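Local coordinates for protein TRAP dicarboxylate transporter, DctP subunit (Chromohalobacter salexigens, PDB 4P1L) that binds D-glucuronate and probably hands it, as the extracytoplasmic part of a tripartite ATP-independent periplasmic (TRAP) transporter, to a membrane permease for uptake, at residues E43-A46 with K47-E51; L236-K240 with A241-E245; L246-K249 with D250-I254. All blocks are in the same frame, centred on the assembly; numbering follows the deposited sequence.

Contact 1: E43-A46 with K47-E51; sequences ESFA and KEVAE
Glu43 O is gripped by two donors: Lys47 N, 3.0 Å away in a routine helical bond, and water 1, whose oxygen lies 3.2 Å from Glu43 O. The same water also donates to Glu43 OE1 and accepts from Lys47 NZ, so it ties both side chains to the backbone of their own helix. It bridges the two charged groups, whose Glu43 OE1 and Lys47 NZ stay 4.2 Å apart, too far for direct ion pairing. The lysine reaches this spot by running back along the helix: its CG leaves beside the backbone N and passes 3.4 Å from Glu43 O, and the otherwise extended chain then turns at its last torsion (chi4 80°), bringing NZ back toward Glu43 and within bonding distance of the water. The other carboxylate oxygen, Glu43 OE2, is bonded to His63, so both oxygens of the acid are held.

Two residues on from Glu43 and Lys47, Phe45 and Val49 form the apolar side of the same turn. Val49 CG2 sits over one face of the Phe45 ring, 3.7 Å from the ring centroid and somewhat toward the rim, with Phe45 CE1 its nearest ring atom at 3.5 Å. This is a CH-pi contact. Phe45 swings its ring out with CG anti to the backbone N (chi1 169°), while Val49 offers the methyl that lies beside its own backbone N. The backbones of the same two residues are joined as well, Val49 N donating to Phe45 O at 2.9 Å.

This turn therefore has a polar side and an apolar one: Phe45 packs on helix 248-282, Ala46 and Val49 on Pro59 of strand 59-62. Helix 37-52 is the connecting helix of the beta-alpha-beta crossover between parallel strands 26-29 and 59-62 of the solute-binding-protein fold.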
loop_
_atom_site.group_PDB
_atom_site.type_symbol
_atom_site.label_atom_id
_atom_site.label_comp_id
_atom_site.label_asym_id
_atom_site.label_seq_id
_atom_site.Cartn_x
_atom_site.Cartn_y
_atom_site.Cartn_z
ATOM N N GLU A 43 -2.902 -7.386 15.301
ATOM C CA GLU A 43 -3.074 -7.784 16.704
ATOM C C GLU A 43 -3.494 -9.251 16.744
ATOM O O GLU A 43 -3.065 -10.001 17.625
ATOM C CB GLU A 43 -4.112 -6.904 17.417
ATOM C CG GLU A 43 -3.673 -5.472 17.667
ATOM C CD GLU A 43 -2.568 -5.333 18.709
ATOM O OE1 GLU A 43 -2.167 -6.367 19.298
ATOM O OE2 GLU A 43 -2.110 -4.176 18.921
ATOM N N SER A 44 -4.318 -9.670 15.783
ATOM C CA SER A 44 -4.705 -11.081 15.684
ATOM C C SER A 44 -3.478 -11.940 15.437
ATOM O O SER A 44 -3.302 -12.976 16.066
ATOM C CB SER A 44 -5.715 -11.296 14.563
ATOM O OG SER A 44 -6.938 -10.659 14.875
ATOM N N PHE A 45 -2.627 -11.490 14.521
ATOM C CA PHE A 45 -1.368 -12.192 14.235
ATOM C C PHE A 45 -0.533 -12.299 15.508
ATOM O O PHE A 45 -0.034 -13.372 15.860
ATOM C CB PHE A 45 -0.603 -11.441 13.146
ATOM C CG PHE A 45 0.820 -11.903 12.937
ATOM C CD1 PHE A 45 1.095 -13.113 12.318
ATOM C CD2 PHE A 45 1.886 -11.087 13.299
ATOM C CE1 PHE A 45 2.391 -13.512 12.108
ATOM C CE2 PHE A 45 3.198 -11.480 13.063
ATOM C CZ PHE A 45 3.445 -12.693 12.482
ATOM N N ALA A 46 -0.384 -11.183 16.208
ATOM C CA ALA A 46 0.424 -11.170 17.417
ATOM C C ALA A 46 -0.083 -12.198 18.436
ATOM O O ALA A 46 0.704 -12.928 19.035
ATOM C CB ALA A 46 0.443 -9.775 18.040
ATOM N N LYS A 47 -1.396 -12.230 18.642
ATOM C CA LYS A 47 -1.973 -13.188 19.583
ATOM C C LYS A 47 -1.760 -14.622 19.148
ATOM O O LYS A 47 -1.375 -15.478 19.955
ATOM C CB LYS A 47 -3.468 -12.944 19.772
ATOM C CG LYS A 47 -3.777 -11.666 20.491
ATOM C CD LYS A 47 -5.272 -11.335 20.399
ATOM C CE LYS A 47 -5.631 -10.172 21.330
ATOM N NZ LYS A 47 -5.283 -8.825 20.773
ATOM N N GLU A 48 -2.049 -14.894 17.879
ATOM C CA GLU A 48 -1.972 -16.253 17.364
ATOM C C GLU A 48 -0.525 -16.760 17.427
ATOM O O GLU A 48 -0.265 -17.915 17.777
ATOM C CB GLU A 48 -2.543 -16.312 15.949
ATOM C CG GLU A 48 -2.758 -17.716 15.433
ATOM C CD GLU A 48 -3.490 -17.756 14.109
ATOM O OE1 GLU A 48 -4.287 -16.837 13.846
ATOM O OE2 GLU A 48 -3.277 -18.707 13.321
ATOM N N VAL A 49 0.429 -15.890 17.121
ATOM C CA VAL A 49 1.844 -16.249 17.247
ATOM C C VAL A 49 2.196 -16.637 18.699
ATOM O O VAL A 49 2.756 -17.715 18.949
ATOM C CB VAL A 49 2.766 -15.117 16.752
ATOM C CG1 VAL A 49 4.217 -15.385 17.131
ATOM C CG2 VAL A 49 2.608 -14.941 15.244
ATOM N N ALA A 50 1.846 -15.794 19.665
ATOM C CA ALA A 50 2.132 -16.112 21.066
ATOM C C ALA A 50 1.484 -17.455 21.479
ATOM O O ALA A 50 2.116 -18.281 22.127
ATOM C CB ALA A 50 1.661 -14.983 21.974
ATOM N N GLU A 51 0.237 -17.680 21.073
ATOM C CA GLU A 51 -0.476 -18.916 21.411
ATOM C C GLU A 51 0.151 -20.128 20.725
ATOM O O GLU A 51 0.398 -21.154 21.359
ATOM C CB GLU A 51 -1.959 -18.797 21.043
ATOM C CG GLU A 51 -2.680 -17.711 21.853
ATOM C CD GLU A 51 -3.936 -17.170 21.177
ATOM O OE1 GLU A 51 -4.267 -17.620 20.054
ATOM O OE2 GLU A 51 -4.600 -16.308 21.795
HETATM O O HOH W 1 -2.793 -8.538 20.463
#

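Contact 2: L236-K240 with A241-E245; sequences LCVAK and ASWEE. With SO4 (sulfate ion), chain E.
A strand-to-helix junction is what joins Val238 and Ala239 to Ser242 and Trp243: strand 234-239 of the five-stranded sheet ends, and helix 240-245 starts at once, with Ala239 at the N-cap position. The chain turns sharply here, the axes of strand 236-239 and helix 241-245 making an angle of 77°. Ala239 O begins the helical pattern by accepting from Trp243 N at 2.9 Å, and Lys240 O follows by accepting from Glu244 N.

Val238, near the end of the strand, meets Trp243 in the first turn of the helix. Val238 CG1 lies 4.0 Å from Trp243 CB and equally near the CE3 corner of the indole, the two side chains crossing at about a right angle. With CG anti to the backbone N (chi1 -167°), the indole reaches Ile136 and Leu138 of strand 135-141 and Ile254. Ala239 CB touches the hydroxyl of Ser242, whose OG is hydrogen-bonded to Asp83. On the outer side Lys240 and Glu244 meet through the lysine's aliphatic part: Glu244 OE2 comes within 3.8 Å of Lys240 CG, whereas Lys240 NZ remains 5.2 Å from Glu244 OE2 and makes a weak bond to Ala131 O.

At the far edge of the indole, in the ring plane, Trp243 NE1 donates to sulfate O3 at 2.9 Å in an almost straight bond (172°). Arg255 binds the same ion, which probably comes from the crystallisation liquor. The chemistry implies a division of labour within one side chain: the CE3 and CZ3 side of the indole packs on apolar side chains, while its one N-H is a neutral donor to an anion whose charge Arg255 probably offsets in part.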
loop_
_atom_site.group_PDB
_atom_site.type_symbol
_atom_site.label_atom_id
_atom_site.label_comp_id
_atom_site.label_asym_id
_atom_site.label_seq_id
_atom_site.Cartn_x
_atom_site.Cartn_y
_atom_site.Cartn_z
ATOM N N LEU A 236 2.844 -8.545 5.098
ATOM C CA LEU A 236 3.155 -8.809 6.495
ATOM C C LEU A 236 4.473 -9.556 6.442
ATOM O O LEU A 236 4.534 -10.661 5.892
ATOM C CB LEU A 236 2.075 -9.649 7.165
ATOM C CG LEU A 236 2.377 -10.201 8.551
ATOM C CD1 LEU A 236 2.924 -9.153 9.477
ATOM C CD2 LEU A 236 1.110 -10.804 9.124
ATOM N N CYS A 237 5.539 -8.928 6.918
ATOM C CA CYS A 237 6.874 -9.516 6.804
ATOM C C CYS A 237 7.650 -9.521 8.133
ATOM O O CYS A 237 7.301 -8.806 9.091
ATOM C CB CYS A 237 7.692 -8.767 5.753
ATOM S SG CYS A 237 8.166 -7.075 6.225
ATOM N N VAL A 238 8.701 -10.342 8.162
ATOM C CA VAL A 238 9.577 -10.493 9.328
ATOM C C VAL A 238 11.038 -10.197 8.915
ATOM O O VAL A 238 11.459 -10.552 7.815
ATOM C CB VAL A 238 9.436 -11.922 9.928
ATOM C CG1 VAL A 238 10.455 -12.167 11.061
ATOM C CG2 VAL A 238 8.016 -12.144 10.434
ATOM N N ALA A 239 11.805 -9.540 9.784
ATOM C CA ALA A 239 13.253 -9.410 9.593
ATOM C C ALA A 239 13.900 -10.795 9.382
ATOM O O ALA A 239 13.665 -11.750 10.136
ATOM C CB ALA A 239 13.902 -8.726 10.789
ATOM N N LYS A 240 14.718 -10.919 8.350
ATOM C CA LYS A 240 15.353 -12.208 8.088
ATOM C C LYS A 240 16.117 -12.717 9.316
ATOM O O LYS A 240 16.069 -13.898 9.629
ATOM C CB LYS A 240 16.295 -12.136 6.883
ATOM C CG LYS A 240 16.952 -13.502 6.552
ATOM C CD LYS A 240 17.906 -13.415 5.351
ATOM C CE LYS A 240 17.154 -13.200 4.043
ATOM N NZ LYS A 240 17.884 -13.742 2.847
ATOM N N ALA A 241 16.815 -11.820 10.001
ATOM C CA ALA A 241 17.570 -12.189 11.201
ATOM C C ALA A 241 16.655 -12.803 12.260
ATOM O O ALA A 241 16.976 -13.830 12.865
ATOM C CB ALA A 241 18.267 -10.966 11.771
ATOM N N SER A 242 15.509 -12.170 12.480
ATOM C CA SER A 242 14.575 -12.650 13.500
ATOM C C SER A 242 13.953 -13.980 13.095
ATOM O O SER A 242 13.709 -14.851 13.920
ATOM C CB SER A 242 13.465 -11.621 13.739
ATOM O OG SER A 242 14.013 -10.413 14.219
ATOM N N TRP A 243 13.692 -14.118 11.804
ATOM C CA TRP A 243 13.126 -15.335 11.242
ATOM C C TRP A 243 14.059 -16.533 11.415
ATOM O O TRP A 243 13.643 -17.600 11.864
ATOM C CB TRP A 243 12.847 -15.082 9.750
ATOM C CG TRP A 243 11.993 -16.120 9.077
ATOM C CD1 TRP A 243 12.343 -16.876 8.007
ATOM C CD2 TRP A 243 10.647 -16.487 9.403
ATOM N NE1 TRP A 243 11.299 -17.695 7.640
ATOM C CE2 TRP A 243 10.247 -17.480 8.482
ATOM C CE3 TRP A 243 9.740 -16.081 10.382
ATOM C CZ2 TRP A 243 8.984 -18.095 8.528
ATOM C CZ3 TRP A 243 8.475 -16.689 10.417
ATOM C CH2 TRP A 243 8.112 -17.665 9.485
ATOM N N GLU A 244 15.329 -16.340 11.073
ATOM C CA GLU A 244 16.302 -17.422 11.094
ATOM C C GLU A 244 16.605 -17.928 12.502
ATOM O O GLU A 244 16.975 -19.089 12.675
ATOM C CB GLU A 244 17.589 -16.969 10.415
ATOM C CG GLU A 244 17.401 -16.784 8.919
ATOM C CD GLU A 244 18.690 -16.446 8.200
ATOM O OE1 GLU A 244 19.609 -15.858 8.825
ATOM O OE2 GLU A 244 18.765 -16.776 6.997
ATOM N N GLU A 245 16.435 -17.064 13.503
ATOM C CA GLU A 245 16.744 -17.440 14.886
ATOM C C GLU A 245 15.786 -18.498 15.412
ATOM O O GLU A 245 16.122 -19.228 16.330
ATOM C CB GLU A 245 16.648 -16.225 15.800
ATOM C CG GLU A 245 17.789 -15.259 15.679
ATOM C CD GLU A 245 17.529 -13.988 16.460
ATOM O OE1 GLU A 245 16.342 -13.594 16.608
ATOM O OE2 GLU A 245 18.517 -13.382 16.928
HETATM S S SO4 E . 10.726 -20.912 5.548
HETATM O O1 SO4 E . 9.390 -21.087 6.104
HETATM O O2 SO4 E . 10.785 -21.536 4.233
HETATM O O3 SO4 E . 11.091 -19.502 5.393
HETATM O O4 SO4 E . 11.701 -21.516 6.455
#

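Contact 3: L246-K249 with D250-I254; sequences LSEK and DRQAI
Leu246 meets the next turn with both its backbone and its side chain. Its carbonyl O accepts from Arg251 NH2 at 2.8 Å, in a bent bond (131°) with the donor well above the carbonyl plane. Water 2 donates to the same Leu246 O and accepts from Arg251 NH1 at 3.0 Å, lying at the edge of the guanidinium in its plane. NH2 has a further partner in Trp243 O. Leu246 CD1 rests beside the arginine's CG and meets Ile254 CD1 at 3.7 Å, the leucine and isoleucine side chains crossing at about a right angle.

Ser247 is the N-cap. Its OG, placed between the backbone N and the carbonyl carbon (chi1 68°), takes a hydrogen bond from Asp250 N at 2.9 Å. In return Ser247 N reaches Asp250 OD2 through water 3, while Asp250 OD1 forms a salt bridge with Arg56. A carboxylate in the first turn probably interacts favourably with the helix dipole. Ser247 O, bonded to Arg251 N, also lies over the centre of one guanidinium face, 3.7 Å above it.

Glu248 keeps its CB 3.9 Å from Arg251 NH1, and its O receives Gln252 N in a regular helical bond. Lys249 O accepts from Ala253 N at 3.1 Å, by which point the helical pattern is established.

Serine at the N-cap and aspartate three residues on resemble a capping box, with water carrying the return bond; together they start the long helix 248-282.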
loop_
_atom_site.group_PDB
_atom_site.type_symbol
_atom_site.label_atom_id
_atom_site.label_comp_id
_atom_site.label_asym_id
_atom_site.label_seq_id
_atom_site.Cartn_x
_atom_site.Cartn_y
_atom_site.Cartn_z
ATOM N N LEU A 246 14.592 -18.573 14.830
ATOM C CA LEU A 246 13.524 -19.422 15.351
ATOM C C LEU A 246 13.791 -20.914 15.115
ATOM O O LEU A 246 14.641 -21.277 14.316
ATOM C CB LEU A 246 12.213 -19.071 14.665
ATOM C CG LEU A 246 11.693 -17.631 14.801
ATOM C CD1 LEU A 246 10.494 -17.435 13.866
ATOM C CD2 LEU A 246 11.320 -17.344 16.236
ATOM N N SER A 247 13.044 -21.767 15.812
ATOM C CA SER A 247 12.931 -23.177 15.431
ATOM C C SER A 247 12.148 -23.302 14.124
ATOM O O SER A 247 11.359 -22.400 13.742
ATOM C CB SER A 247 12.196 -23.961 16.516
ATOM O OG SER A 247 10.826 -23.552 16.563
ATOM N N GLU A 248 12.362 -24.422 13.441
ATOM C CA GLU A 248 11.621 -24.733 12.217
ATOM C C GLU A 248 10.128 -24.849 12.534
ATOM O O GLU A 248 9.278 -24.399 11.762
ATOM C CB GLU A 248 12.150 -26.038 11.598
ATOM C CG GLU A 248 11.608 -26.364 10.208
ATOM C CD GLU A 248 10.301 -27.135 10.249
ATOM O OE1 GLU A 248 10.146 -28.011 11.131
ATOM O OE2 GLU A 248 9.424 -26.859 9.396
ATOM N N LYS A 249 9.799 -25.440 13.682
ATOM C CA LYS A 249 8.392 -25.604 14.040
ATOM C C LYS A 249 7.730 -24.240 14.267
ATOM O O LYS A 249 6.609 -24.001 13.831
ATOM C CB LYS A 249 8.226 -26.488 15.283
ATOM C CG LYS A 249 6.776 -26.831 15.582
ATOM C CD LYS A 249 6.629 -27.586 16.896
ATOM C CE LYS A 249 7.252 -26.802 18.049
ATOM N NZ LYS A 249 6.566 -27.037 19.351
ATOM N N ASP A 250 8.424 -23.335 14.938
ATOM C CA ASP A 250 7.842 -22.013 15.167
ATOM C C ASP A 250 7.676 -21.207 13.864
ATOM O O ASP A 250 6.683 -20.475 13.704
ATOM C CB ASP A 250 8.647 -21.231 16.209
ATOM C CG ASP A 250 8.342 -21.670 17.636
ATOM O OD1 ASP A 250 7.423 -22.505 17.838
ATOM O OD2 ASP A 250 9.024 -21.166 18.561
ATOM N N ARG A 251 8.621 -21.324 12.929
ATOM C CA ARG A 251 8.441 -20.678 11.620
ATOM C C ARG A 251 7.159 -21.176 10.957
ATOM O O ARG A 251 6.387 -20.397 10.418
ATOM C CB ARG A 251 9.635 -20.927 10.683
ATOM C CG ARG A 251 10.854 -20.016 10.929
ATOM C CD ARG A 251 11.938 -20.194 9.852
ATOM N NE ARG A 251 12.670 -21.445 10.014
ATOM C CZ ARG A 251 13.635 -21.618 10.917
ATOM N NH1 ARG A 251 14.252 -22.791 11.027
ATOM N NH2 ARG A 251 13.995 -20.604 11.711
ATOM N N GLN A 252 6.931 -22.484 10.979
ATOM C CA GLN A 252 5.738 -23.030 10.323
ATOM C C GLN A 252 4.472 -22.465 10.984
ATOM O O GLN A 252 3.494 -22.104 10.299
ATOM C CB GLN A 252 5.760 -24.571 10.350
ATOM C CG GLN A 252 4.420 -25.229 10.010
ATOM C CD GLN A 252 4.476 -26.760 10.019
ATOM O OE1 GLN A 252 5.549 -27.367 9.939
ATOM N NE2 GLN A 252 3.309 -27.387 10.121
ATOM N N ALA A 253 4.501 -22.359 12.309
ATOM C CA ALA A 253 3.368 -21.835 13.060
ATOM C C ALA A 253 3.132 -20.350 12.770
ATOM O O ALA A 253 1.985 -19.909 12.631
ATOM C CB ALA A 253 3.567 -22.062 14.571
ATOM N N ILE A 254 4.209 -19.576 12.670
ATOM C CA ILE A 254 4.088 -18.142 12.458
ATOM C C ILE A 254 3.609 -17.850 11.024
ATOM O O ILE A 254 2.818 -16.941 10.787
ATOM C CB ILE A 254 5.404 -17.423 12.832
ATOM C CG1 ILE A 254 5.639 -17.575 14.348
ATOM C CG2 ILE A 254 5.383 -15.944 12.422
ATOM C CD1 ILE A 254 6.982 -17.088 14.823
HETATM O O HOH W 2 15.915 -23.591 13.341
HETATM O O HOH W 3 11.735 -20.710 18.179
#

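How the contacts relate
Contact 1 comes first, almost 200 residues before contacts 2 and 3, yet all three gather on one side of the chain's centre. Contacts 2 and 3 are consecutive, about 11 Å apart between centres: strand 234-239 leads into helix 240-245, and helix 248-282 starts after a short turn. Contact 1, on helix 37-52, is about 13 Å from contact 3 and 16 Å from contact 2. Ile254 joins all three, its CG1 lying 3.8 Å from Val49 CG1 and its CG2 3.8 Å from Trp243 CZ3. Together they pack helices 37-52 and 248-282, with the short helix 240-245, beside the five-stranded sheet. Contacts 2 and 3 lie away from the glucuronate site; in contact 1 the Glu43 side chain is about 11 Å from that of ligand-binding His32.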